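Local coordinates for protein guanine nucleotide exchange factor SRM1 (Saccharomyces cerevisiae, PDB 3OF7) that promotes exchange of GDP for GTP on the Ran-type GTPases Gsp1 and Gsp2, binds chromatin, and supports nuclear transport and RNA metabolism, at residues V53-R57 with I424-T429; D95-L99 with D157-C161; G223-W228 with P251-R257; Q233-G237 with S280-N284; E405-V409 with G441-V445. All coordinates share one frame; numbering follows the deposited sequence.

How the contacts relate
All five contacts lie in one RCC1-type seven-bladed beta-propeller. Contacts 2, 4 and 5 are variations on a theme: the loop after the third strand of one blade rests on the next blade, with a tryptophan NE1 of that blade near the loop carbonyl. Contact 3 joins the two outer strands within a blade and touches contact 4 through Phe254 and Trp281, their centres about 13 Å apart. Contacts 1 and 5, about 12 Å apart, both reach the four-stranded blade built from the two ends of the domain. Contact 1 encloses contacts 2, 3 and 4 along the chain and interleaves with contact 5, as expected where a propeller ring closes.

Contact 1: residues V53-R57 with I424-T429; sequences VKRPR and IKNTAT
The ring-closing seam of the RCC1 propeller brings Arg55 and Pro56, by the corner that leads into the outer strand 56-58, against residues 424-429, the connection that leads from the outer strand of the preceding blade to the inner strand 432-439 of the closing blade. Asn426 is the polar hub. Its ND2 gives a hydrogen bond to Pro56 O at 3.0 Å, in the carbonyl plane on a lone pair, while its OD1 accepts Thr429 OG1 at 2.7 Å. An amide suits this place because it can donate to the strand and accept from its own loop at once; the two bonds fix the rotation of the group. A chi1 of 89° swings the amide across to the strand. Pro56 supplies the apolar part, its ring CG 3.8 Å from Ile424 CG2 and its CB 3.7 Å from Thr429 CG2, and Phe32 and Trp34 touch the same proline. Arg55 slides past Asn426 in the opposite direction, guanidinium and amide planes only 17° apart. Lys425 O sits over one face of that guanidinium, 3.2 Å from NH1, too poorly angled for a hydrogen bond. A water in the guanidinium plane makes the link instead, accepting from Arg55 NH1 at 2.6 Å and from Lys425 N at 2.8 Å. Here the first and last RCC1 repeats meet beside a blade assembled from both ends of the domain, the closure characteristic of a circular beta-propeller.

Contact 2: residues D95-L99 with D157-C161; sequences DVGAL and DNMSC
Ala98 and Met159 bring the two backbones closest, with their CA atoms 5.1 Å apart, where an irregular loop lies over the start of strand 159-164. Gly97 lets the loop bend with a positive phi of 83°, a conformation that glycine adopts easily. The bend in the loop brings Ala98 CB to the strand, 3.6 Å from Asn158 O; a methyl group is small enough for such a close approach to the backbone. Beside it Val96 crosses Asn158, its CG2 branch coming within 3.8 Å of Asn158 CB. The loop belongs to the glycine-containing signature of the RCC1 repeat and follows strand 88-92 of one propeller blade, whereas residues 159-161 begin the second strand of the next blade, so the contact spans a blade-to-blade boundary. Ser160, pointing at the loop, offers OG to Ala98 O at 2.7 Å, although the modelled position of OG is less certain. Ala98 O also receives a weak hydrogen bond from Trp172 NE1 on the adjoining strand. His78 packs against both Ala98 and Ser160, while on the far side of the strand Met159 packs on Phe175 and Ile216.

Contact 3: residues G223-W228 with P251-R257; sequences GMVFAW and PRPFGLR
Trp228 and Pro251 lie side by side and point the same way, joined by a CH-pi contact: Pro251 CD sits over one face of the indole, 3.9 Å from the centroid of the five-membered ring and 15° off its normal. Chi1 of 179° swings the indole out to the proline, and chi2 of 29° turns its face there. On the same side of the strand, Phe226 crosses Pro253 at a slant, its CD2 3.7 Å from Pro253 CD. The other side carries Val225, whose two methyls divide the work: CG1 meets Phe254 CZ at 3.7 Å, and CG2 runs alongside Leu256, 3.8 Å from CD2. Phe254 reaches further to Ala227 CB, where a small residue suits the ring beside it. Met224 SD rests 3.7 Å from Arg257 CG, the two chains running alongside in the same direction. Ala227 N to Arg252 O and Arg252 N to Ala227 O, each 3.0 Å, form the hydrogen-bonded antiparallel pair. Val225 N bonds to Leu256 O, and a water donating to Val225 O and accepting from Phe254 N and Leu256 N bridges the segments where the outer one leaves the strand path. Prolines lack an N-H, so of 251-253 only Arg252 can donate a backbone bond; ring contacts and the water supplement the three direct bonds.

Contact 4: residues Q233-G237 with S280-N284; sequences QNQLG and SWGLN
Gln233 starts the contact with its CB 4.2 Å from Leu283 CB, while its carbonyl O receives a CA-H...O contact from Gly282 CA at 3.3 Å, an approach suited to a residue without a side chain. Gln233 and Gln235 grip each other twice: the backbone N of Gln233 gives to Gln235 OE1 at 2.7 Å, and Gln235 NE2 gives to Gln233 OE1 at 2.9 Å in the carbonyl plane. A glutamine at both places allows this reciprocal pair, which braces the loop. Asn234, with positive phi, opens a type I turn that ends at Gly237, and its O lies at the edge of the Trp281 ring, 3.3 Å from CD1. Gln235 provides the main polar link. Its carbonyl O accepts from Trp281 NE1 at 2.8 Å, with an N-H...O angle of 155°; the acceptor is close to the indole plane, but NE1 stands well above the carbonyl plane. Trp281 reaches it because chi1 of 66° puts CG between the backbone N and the carbonyl carbon, sending the edge of the indole to the loop. Gly237 closes the turn with positive phi, readily taken up by glycine, and its N passes 3.8 Å from Trp281 NE1. Phe254 also meets the indole. The Gln-Leu-Gly turn is the familiar RCC1 repeat sequence, here bonded to a tryptophan of the next blade as part of the blade-to-blade joint of the propeller.

Contact 5: residues E405-V409 with G441-V445; sequences ETYAV and GQFSV
Gln442 lies across Thr406 at about a right angle and meets it along most of its length. Its CB is 4.0 Å from Thr406 CB, and CG stands about as far from Thr406 CG2. Farther out, CD comes 3.8 Å from that same methyl and OE1 3.9 Å from it, so the end of the amide rests against an apolar branch. CG is anti to the carbonyl carbon (chi1 -57°) and the chain is extended beyond it, which lets successive atoms pass over the methyl. Thr406 suits the spot because its other branch is polar: OG1 shares a water at 2.7 Å, and that water donates to Gly441 O. In the propeller, residues 405-409 form the loop after strand 398-402 and rest on strand 443-450, the second strand of the closing blade. Ala408 CB lies 3.7 Å from Gln442 O, where a side chain of one carbon lets the backbones come close. Next to it Ser444 OG donates to Ala408 O at 2.8 Å, a bond to be read with caution, because OG is modelled too near another atom. Trp34 NE1 makes a weak bond to the same carbonyl, and His388 packs against Ala408 and Ser444.

Contact 1: residues V53-R57 with I424-T429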
# COMPACT_ATOMS: atom_id res chain seq x y z
N VAL A 53 -4.02 -17.33 9.73
CA VAL A 53 -4.59 -17.95 8.54
C VAL A 53 -3.49 -18.02 7.48
O VAL A 53 -3.00 -17.00 7.01
CB VAL A 53 -5.84 -17.15 8.05
CG1 VAL A 53 -6.30 -17.62 6.68
CG2 VAL A 53 -6.98 -17.26 9.06
N LYS A 54 -3.08 -19.24 7.14
CA LYS A 54 -1.84 -19.45 6.40
C LYS A 54 -2.01 -19.51 4.88
O LYS A 54 -1.02 -19.61 4.15
CB LYS A 54 -1.12 -20.70 6.94
CG LYS A 54 -0.81 -20.62 8.43
CD LYS A 54 -0.23 -21.91 9.00
CE LYS A 54 -0.08 -21.81 10.51
NZ LYS A 54 0.58 -23.04 11.12
N ARG A 55 -3.26 -19.44 4.42
CA ARG A 55 -3.59 -19.42 2.98
C ARG A 55 -4.77 -18.48 2.76
O ARG A 55 -5.58 -18.31 3.68
CB ARG A 55 -4.01 -20.83 2.52
CG ARG A 55 -2.90 -21.88 2.50
CD ARG A 55 -1.85 -21.54 1.48
NE ARG A 55 -1.07 -22.70 1.07
CZ ARG A 55 -0.34 -22.75 -0.04
NH1 ARG A 55 -0.28 -21.69 -0.84
NH2 ARG A 55 0.34 -23.85 -0.34
N PRO A 56 -4.89 -17.88 1.56
CA PRO A 56 -6.01 -16.98 1.28
C PRO A 56 -7.36 -17.59 1.66
O PRO A 56 -7.70 -18.68 1.20
CB PRO A 56 -5.92 -16.76 -0.24
CG PRO A 56 -4.46 -16.87 -0.52
CD PRO A 56 -3.96 -17.94 0.41
N ARG A 57 -8.09 -16.88 2.51
CA ARG A 57 -9.37 -17.35 3.02
C ARG A 57 -10.47 -16.42 2.53
O ARG A 57 -10.40 -15.20 2.73
CB ARG A 57 -9.32 -17.37 4.55
CG ARG A 57 -10.65 -17.72 5.24
CD ARG A 57 -10.83 -19.23 5.40
NE ARG A 57 -9.74 -19.83 6.17
CZ ARG A 57 -9.65 -19.82 7.50
NH1 ARG A 57 -10.59 -19.24 8.24
NH2 ARG A 57 -8.61 -20.39 8.09
N ILE A 424 1.01 -18.50 -5.39
CA ILE A 424 0.05 -18.89 -4.37
C ILE A 424 -0.97 -19.81 -5.04
O ILE A 424 -1.73 -19.39 -5.93
CB ILE A 424 -0.67 -17.68 -3.73
CG1 ILE A 424 0.36 -16.74 -3.06
CG2 ILE A 424 -1.71 -18.16 -2.72
CD1 ILE A 424 -0.19 -15.38 -2.64
N LYS A 425 -0.94 -21.08 -4.63
CA LYS A 425 -1.89 -22.09 -5.09
C LYS A 425 -2.62 -22.66 -3.88
O LYS A 425 -2.00 -23.27 -3.01
CB LYS A 425 -1.15 -23.20 -5.84
CG LYS A 425 -2.04 -24.22 -6.55
CD LYS A 425 -1.19 -25.20 -7.35
CE LYS A 425 -2.04 -26.21 -8.10
NZ LYS A 425 -1.17 -27.11 -8.93
N ASN A 426 -3.92 -22.41 -3.80
CA ASN A 426 -4.79 -23.02 -2.79
C ASN A 426 -6.18 -23.15 -3.36
O ASN A 426 -6.52 -22.44 -4.32
CB ASN A 426 -4.75 -22.28 -1.42
CG ASN A 426 -5.78 -21.14 -1.30
OD1 ASN A 426 -5.95 -20.33 -2.21
ND2 ASN A 426 -6.43 -21.06 -0.15
N THR A 427 -6.98 -24.05 -2.81
CA THR A 427 -8.33 -24.32 -3.32
C THR A 427 -9.16 -23.04 -3.51
O THR A 427 -9.76 -22.84 -4.56
CB THR A 427 -9.10 -25.31 -2.40
OG1 THR A 427 -8.29 -26.46 -2.14
CG2 THR A 427 -10.41 -25.76 -3.05
N ALA A 428 -9.15 -22.17 -2.51
CA ALA A 428 -10.00 -20.97 -2.52
C ALA A 428 -9.77 -20.04 -3.71
O ALA A 428 -10.70 -19.41 -4.19
CB ALA A 428 -9.84 -20.20 -1.21
N THR A 429 -8.53 -19.97 -4.19
CA THR A 429 -8.18 -18.98 -5.21
C THR A 429 -7.57 -19.55 -6.49
O THR A 429 -7.29 -18.79 -7.41
CB THR A 429 -7.20 -17.91 -4.65
OG1 THR A 429 -5.97 -18.53 -4.26
CG2 THR A 429 -7.80 -17.20 -3.45
O HOH W 1 1.20 -21.82 -2.98

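Contact 2: residues D95-L99 with D157-C161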
# COMPACT_ATOMS: atom_id res chain seq x y z
N ASP A 95 -7.89 1.17 18.13
CA ASP A 95 -7.37 1.78 19.36
C ASP A 95 -7.22 3.30 19.26
O ASP A 95 -7.40 4.00 20.26
CB ASP A 95 -6.06 1.12 19.78
CG ASP A 95 -6.28 -0.25 20.38
OD1 ASP A 95 -7.43 -0.54 20.78
OD2 ASP A 95 -5.31 -1.05 20.45
N VAL A 96 -6.91 3.80 18.07
CA VAL A 96 -6.78 5.25 17.86
C VAL A 96 -7.70 5.79 16.75
O VAL A 96 -7.35 6.73 16.03
CB VAL A 96 -5.31 5.69 17.67
CG1 VAL A 96 -4.54 5.60 19.00
CG2 VAL A 96 -4.60 4.85 16.57
N GLY A 97 -8.88 5.18 16.62
CA GLY A 97 -9.94 5.69 15.75
C GLY A 97 -9.88 5.34 14.27
O GLY A 97 -10.73 5.79 13.50
N ALA A 98 -8.91 4.53 13.85
CA ALA A 98 -8.68 4.30 12.41
C ALA A 98 -9.87 3.71 11.64
O ALA A 98 -10.00 3.91 10.43
CB ALA A 98 -7.42 3.46 12.17
N LEU A 99 -10.74 2.97 12.33
CA LEU A 99 -11.89 2.34 11.65
C LEU A 99 -13.00 3.33 11.33
O LEU A 99 -13.87 3.04 10.49
CB LEU A 99 -12.44 1.15 12.45
CG LEU A 99 -11.48 0.03 12.86
CD1 LEU A 99 -12.28 -1.14 13.42
CD2 LEU A 99 -10.60 -0.42 11.68
N ASP A 157 -0.74 3.15 9.16
CA ASP A 157 -0.81 2.31 10.35
C ASP A 157 -2.02 2.70 11.21
O ASP A 157 -2.76 1.83 11.67
CB ASP A 157 0.47 2.40 11.18
CG ASP A 157 1.53 1.41 10.74
OD1 ASP A 157 1.53 0.96 9.56
OD2 ASP A 157 2.40 1.10 11.57
N ASN A 158 -2.23 4.01 11.36
CA ASN A 158 -3.15 4.56 12.37
C ASN A 158 -4.17 5.59 11.83
O ASN A 158 -5.02 6.08 12.58
CB ASN A 158 -2.33 5.19 13.51
CG ASN A 158 -1.29 4.24 14.11
OD1 ASN A 158 -0.07 4.42 13.94
ND2 ASN A 158 -1.78 3.22 14.80
N MET A 159 -4.07 5.93 10.54
CA MET A 159 -5.00 6.89 9.93
C MET A 159 -5.66 6.37 8.66
O MET A 159 -5.17 5.44 8.03
CB MET A 159 -4.43 8.32 9.79
CG MET A 159 -3.54 8.65 8.60
SD MET A 159 -4.19 9.02 6.93
CE MET A 159 -5.08 10.58 7.08
N SER A 160 -6.77 7.00 8.32
CA SER A 160 -7.58 6.58 7.19
C SER A 160 -7.95 7.80 6.39
O SER A 160 -8.09 8.90 6.94
CB SER A 160 -8.83 5.89 7.71
OG SER A 160 -8.51 4.66 8.33
N CYS A 161 -8.11 7.62 5.09
CA CYS A 161 -8.40 8.72 4.18
C CYS A 161 -9.29 8.27 3.04
O CYS A 161 -9.11 7.17 2.51
CB CYS A 161 -7.10 9.32 3.64
SG CYS A 161 -7.33 10.87 2.73

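Contact 3: residues G223-W228 with P251-R257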
# COMPACT_ATOMS: atom_id res chain seq x y z
N GLY A 223 -0.10 18.85 -10.29
CA GLY A 223 1.09 18.03 -10.08
C GLY A 223 1.88 18.40 -8.84
O GLY A 223 3.03 17.99 -8.70
N MET A 224 1.27 19.18 -7.94
CA MET A 224 1.90 19.52 -6.67
C MET A 224 1.68 18.37 -5.68
O MET A 224 0.60 17.78 -5.64
CB MET A 224 1.32 20.83 -6.11
CG MET A 224 2.05 21.42 -4.89
SD MET A 224 3.66 22.18 -5.25
CE MET A 224 3.12 23.77 -5.93
N VAL A 225 2.72 18.05 -4.91
CA VAL A 225 2.64 17.02 -3.87
C VAL A 225 2.57 17.66 -2.49
O VAL A 225 3.29 18.62 -2.20
CB VAL A 225 3.85 16.05 -3.91
CG1 VAL A 225 3.66 14.88 -2.92
CG2 VAL A 225 4.07 15.53 -5.32
N PHE A 226 1.69 17.12 -1.65
CA PHE A 226 1.53 17.57 -0.28
C PHE A 226 1.79 16.41 0.65
O PHE A 226 1.48 15.26 0.31
CB PHE A 226 0.11 18.09 -0.05
CG PHE A 226 -0.27 19.20 -0.98
CD1 PHE A 226 -0.70 18.93 -2.27
CD2 PHE A 226 -0.16 20.52 -0.56
CE1 PHE A 226 -1.03 19.98 -3.14
CE2 PHE A 226 -0.49 21.57 -1.43
CZ PHE A 226 -0.93 21.30 -2.71
N ALA A 227 2.34 16.70 1.82
CA ALA A 227 2.60 15.66 2.81
C ALA A 227 2.02 16.06 4.16
O ALA A 227 1.92 17.26 4.47
CB ALA A 227 4.09 15.37 2.89
N TRP A 228 1.62 15.06 4.94
CA TRP A 228 0.95 15.27 6.22
C TRP A 228 1.26 14.10 7.16
O TRP A 228 1.11 12.93 6.77
CB TRP A 228 -0.56 15.38 5.98
CG TRP A 228 -1.47 15.59 7.18
CD1 TRP A 228 -1.18 16.21 8.37
CD2 TRP A 228 -2.85 15.21 7.25
NE1 TRP A 228 -2.30 16.22 9.19
CE2 TRP A 228 -3.33 15.61 8.52
CE3 TRP A 228 -3.73 14.56 6.37
CZ2 TRP A 228 -4.65 15.38 8.94
CZ3 TRP A 228 -5.05 14.33 6.78
CH2 TRP A 228 -5.49 14.73 8.06
N PRO A 251 -1.59 19.13 5.75
CA PRO A 251 -0.95 18.84 4.46
C PRO A 251 -0.30 20.08 3.86
O PRO A 251 -0.93 21.12 3.76
CB PRO A 251 -2.12 18.35 3.58
CG PRO A 251 -3.13 17.84 4.55
CD PRO A 251 -3.03 18.79 5.73
N ARG A 252 0.97 19.94 3.47
CA ARG A 252 1.77 21.06 2.99
C ARG A 252 2.68 20.63 1.85
O ARG A 252 3.21 19.52 1.87
CB ARG A 252 2.63 21.63 4.13
CG ARG A 252 1.85 22.44 5.14
CD ARG A 252 2.66 22.71 6.40
NE ARG A 252 1.85 23.33 7.44
CZ ARG A 252 2.07 24.53 7.96
NH1 ARG A 252 3.11 25.25 7.56
NH2 ARG A 252 1.27 24.99 8.90
N PRO A 253 2.87 21.51 0.85
CA PRO A 253 3.81 21.21 -0.22
C PRO A 253 5.24 21.39 0.27
O PRO A 253 5.46 21.82 1.40
CB PRO A 253 3.45 22.25 -1.30
CG PRO A 253 2.94 23.43 -0.52
CD PRO A 253 2.31 22.88 0.74
N PHE A 254 6.20 21.04 -0.57
CA PHE A 254 7.60 21.08 -0.18
C PHE A 254 8.47 21.26 -1.42
O PHE A 254 9.59 20.75 -1.49
CB PHE A 254 7.99 19.82 0.64
CG PHE A 254 7.52 18.53 0.03
CD1 PHE A 254 8.38 17.78 -0.78
CD2 PHE A 254 6.24 18.04 0.27
CE1 PHE A 254 7.96 16.57 -1.35
CE2 PHE A 254 5.81 16.83 -0.29
CZ PHE A 254 6.68 16.10 -1.11
N GLY A 255 7.92 21.98 -2.39
CA GLY A 255 8.66 22.35 -3.60
C GLY A 255 8.74 21.28 -4.67
O GLY A 255 9.50 21.43 -5.63
N LEU A 256 7.97 20.21 -4.52
CA LEU A 256 7.94 19.14 -5.51
C LEU A 256 6.74 19.33 -6.42
O LEU A 256 5.58 19.27 -5.96
CB LEU A 256 7.91 17.76 -4.84
CG LEU A 256 7.88 16.50 -5.72
CD1 LEU A 256 9.06 16.42 -6.66
CD2 LEU A 256 7.83 15.25 -4.83
N ARG A 257 7.03 19.54 -7.70
CA ARG A 257 6.04 19.94 -8.71
C ARG A 257 6.10 19.04 -9.93
O ARG A 257 7.02 18.22 -10.08
CB ARG A 257 6.31 21.39 -9.17
CG ARG A 257 5.94 22.47 -8.15
CD ARG A 257 6.61 23.80 -8.51
NE ARG A 257 8.03 23.80 -8.17
CZ ARG A 257 8.55 24.32 -7.06
NH1 ARG A 257 7.77 24.92 -6.17
NH2 ARG A 257 9.86 24.24 -6.85
O HOH W 2 5.56 19.84 -3.04

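Contact 4: residues Q233-G237 with S280-N284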
# COMPACT_ATOMS: atom_id res chain seq x y z
N GLN A 233 11.65 11.04 9.69
CA GLN A 233 12.50 10.41 8.68
C GLN A 233 12.59 11.23 7.39
O GLN A 233 12.96 10.70 6.34
CB GLN A 233 12.00 8.98 8.37
CG GLN A 233 12.16 7.97 9.50
CD GLN A 233 11.11 8.11 10.60
OE1 GLN A 233 9.95 8.42 10.33
NE2 GLN A 233 11.51 7.88 11.83
N ASN A 234 12.25 12.52 7.48
CA ASN A 234 12.25 13.42 6.32
C ASN A 234 11.21 13.04 5.26
O ASN A 234 11.32 13.44 4.09
CB ASN A 234 13.64 13.54 5.68
CG ASN A 234 14.33 14.85 6.02
OD1 ASN A 234 14.02 15.89 5.43
ND2 ASN A 234 15.27 14.80 6.95
N GLN A 235 10.18 12.30 5.66
CA GLN A 235 9.17 11.84 4.70
C GLN A 235 8.29 12.99 4.19
O GLN A 235 7.66 12.86 3.13
CB GLN A 235 8.31 10.69 5.25
CG GLN A 235 7.60 10.96 6.58
CD GLN A 235 8.44 10.55 7.77
OE1 GLN A 235 9.46 11.18 8.08
NE2 GLN A 235 8.02 9.49 8.46
N LEU A 236 8.24 14.09 4.93
CA LEU A 236 7.40 15.23 4.55
C LEU A 236 8.07 16.15 3.54
O LEU A 236 7.48 17.15 3.12
CB LEU A 236 6.91 16.02 5.78
CG LEU A 236 6.23 15.30 6.95
CD1 LEU A 236 5.98 16.27 8.09
CD2 LEU A 236 4.92 14.58 6.57
N GLY A 237 9.30 15.81 3.14
CA GLY A 237 10.07 16.59 2.18
C GLY A 237 10.62 17.90 2.73
O GLY A 237 11.08 18.75 1.96
N SER A 280 12.90 9.86 -5.30
CA SER A 280 12.53 9.35 -3.97
C SER A 280 13.14 10.20 -2.87
O SER A 280 14.12 10.94 -3.09
CB SER A 280 12.97 7.90 -3.82
OG SER A 280 14.36 7.77 -4.08
N TRP A 281 12.55 10.12 -1.68
CA TRP A 281 13.08 10.78 -0.49
C TRP A 281 12.65 10.04 0.77
O TRP A 281 11.74 9.20 0.74
CB TRP A 281 12.64 12.25 -0.42
CG TRP A 281 11.16 12.45 -0.22
CD1 TRP A 281 10.53 12.73 0.96
CD2 TRP A 281 10.13 12.38 -1.22
NE1 TRP A 281 9.18 12.85 0.76
CE2 TRP A 281 8.90 12.64 -0.56
CE3 TRP A 281 10.13 12.14 -2.60
CZ2 TRP A 281 7.68 12.66 -1.24
CZ3 TRP A 281 8.90 12.15 -3.27
CH2 TRP A 281 7.69 12.41 -2.59
N GLY A 282 13.29 10.37 1.89
CA GLY A 282 12.94 9.79 3.18
C GLY A 282 13.93 8.74 3.63
O GLY A 282 15.13 8.81 3.30
N LEU A 283 13.44 7.76 4.38
CA LEU A 283 14.32 6.78 5.03
C LEU A 283 15.05 5.92 4.01
O LEU A 283 14.43 5.41 3.07
CB LEU A 283 13.50 5.91 5.99
CG LEU A 283 14.27 4.86 6.79
CD1 LEU A 283 15.22 5.52 7.82
CD2 LEU A 283 13.30 3.88 7.44
N ASN A 284 16.36 5.77 4.18
CA ASN A 284 17.17 5.08 3.17
C ASN A 284 18.32 4.21 3.71
O ASN A 284 19.32 4.01 3.02
CB ASN A 284 17.71 6.08 2.14
CG ASN A 284 18.18 5.40 0.86
OD1 ASN A 284 17.60 4.42 0.42
ND2 ASN A 284 19.23 5.95 0.25

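Contact 5: residues E405-V409 with G441-V445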
# COMPACT_ATOMS: atom_id res chain seq x y z
N GLU A 405 7.36 -15.53 8.77
CA GLU A 405 6.95 -15.89 10.13
C GLU A 405 5.48 -15.58 10.47
O GLU A 405 4.87 -16.25 11.31
CB GLU A 405 7.90 -15.22 11.13
CG GLU A 405 7.67 -15.53 12.59
CD GLU A 405 8.73 -14.86 13.45
OE1 GLU A 405 9.92 -15.20 13.28
OE2 GLU A 405 8.38 -13.99 14.27
N THR A 406 4.89 -14.59 9.82
CA THR A 406 3.49 -14.26 10.11
C THR A 406 2.52 -14.82 9.06
O THR A 406 1.32 -14.56 9.14
CB THR A 406 3.28 -12.74 10.27
OG1 THR A 406 3.96 -12.06 9.21
CG2 THR A 406 3.83 -12.27 11.63
N TYR A 407 3.06 -15.59 8.12
CA TYR A 407 2.28 -16.28 7.06
C TYR A 407 1.59 -15.31 6.11
O TYR A 407 0.63 -15.67 5.42
CB TYR A 407 1.26 -17.27 7.66
CG TYR A 407 1.85 -18.16 8.73
CD1 TYR A 407 2.63 -19.27 8.39
CD2 TYR A 407 1.64 -17.88 10.08
CE1 TYR A 407 3.18 -20.08 9.37
CE2 TYR A 407 2.19 -18.69 11.08
CZ TYR A 407 2.96 -19.79 10.71
OH TYR A 407 3.51 -20.60 11.68
N ALA A 408 2.08 -14.07 6.07
CA ALA A 408 1.51 -13.03 5.22
C ALA A 408 1.71 -13.33 3.73
O ALA A 408 1.03 -12.75 2.87
CB ALA A 408 2.12 -11.67 5.58
N VAL A 409 2.65 -14.22 3.42
CA VAL A 409 2.88 -14.65 2.05
C VAL A 409 1.84 -15.67 1.57
O VAL A 409 1.69 -15.88 0.36
CB VAL A 409 4.33 -15.17 1.81
CG1 VAL A 409 5.35 -14.06 2.05
CG2 VAL A 409 4.64 -16.39 2.69
N GLY A 441 1.03 -4.87 7.88
CA GLY A 441 2.20 -5.24 8.69
C GLY A 441 2.45 -6.74 8.71
O GLY A 441 3.59 -7.19 8.53
N GLN A 442 1.38 -7.51 8.93
CA GLN A 442 1.49 -8.95 9.15
C GLN A 442 0.47 -9.77 8.37
O GLN A 442 0.22 -10.94 8.70
CB GLN A 442 1.34 -9.27 10.66
CG GLN A 442 2.34 -8.56 11.57
CD GLN A 442 2.31 -9.08 13.01
OE1 GLN A 442 1.40 -9.82 13.41
NE2 GLN A 442 3.31 -8.70 13.80
N PHE A 443 -0.12 -9.18 7.33
CA PHE A 443 -1.25 -9.80 6.64
C PHE A 443 -1.39 -9.25 5.24
O PHE A 443 -0.79 -8.22 4.90
CB PHE A 443 -2.55 -9.58 7.45
CG PHE A 443 -3.09 -8.17 7.37
CD1 PHE A 443 -2.46 -7.13 8.05
CD2 PHE A 443 -4.25 -7.89 6.64
CE1 PHE A 443 -2.97 -5.81 7.99
CE2 PHE A 443 -4.77 -6.59 6.56
CZ PHE A 443 -4.13 -5.55 7.24
N SER A 444 -2.20 -9.92 4.42
CA SER A 444 -2.47 -9.50 3.05
C SER A 444 -3.95 -9.66 2.71
O SER A 444 -4.67 -10.42 3.36
CB SER A 444 -1.62 -10.31 2.07
OG SER A 444 -0.25 -10.32 2.46
N VAL A 445 -4.40 -8.93 1.69
CA VAL A 445 -5.79 -8.98 1.24
C VAL A 445 -5.76 -9.01 -0.29
O VAL A 445 -4.94 -8.33 -0.91
CB VAL A 445 -6.60 -7.75 1.71
CG1 VAL A 445 -8.06 -7.82 1.21
CG2 VAL A 445 -6.57 -7.61 3.24
O HOH W 3 5.01 -9.54 9.42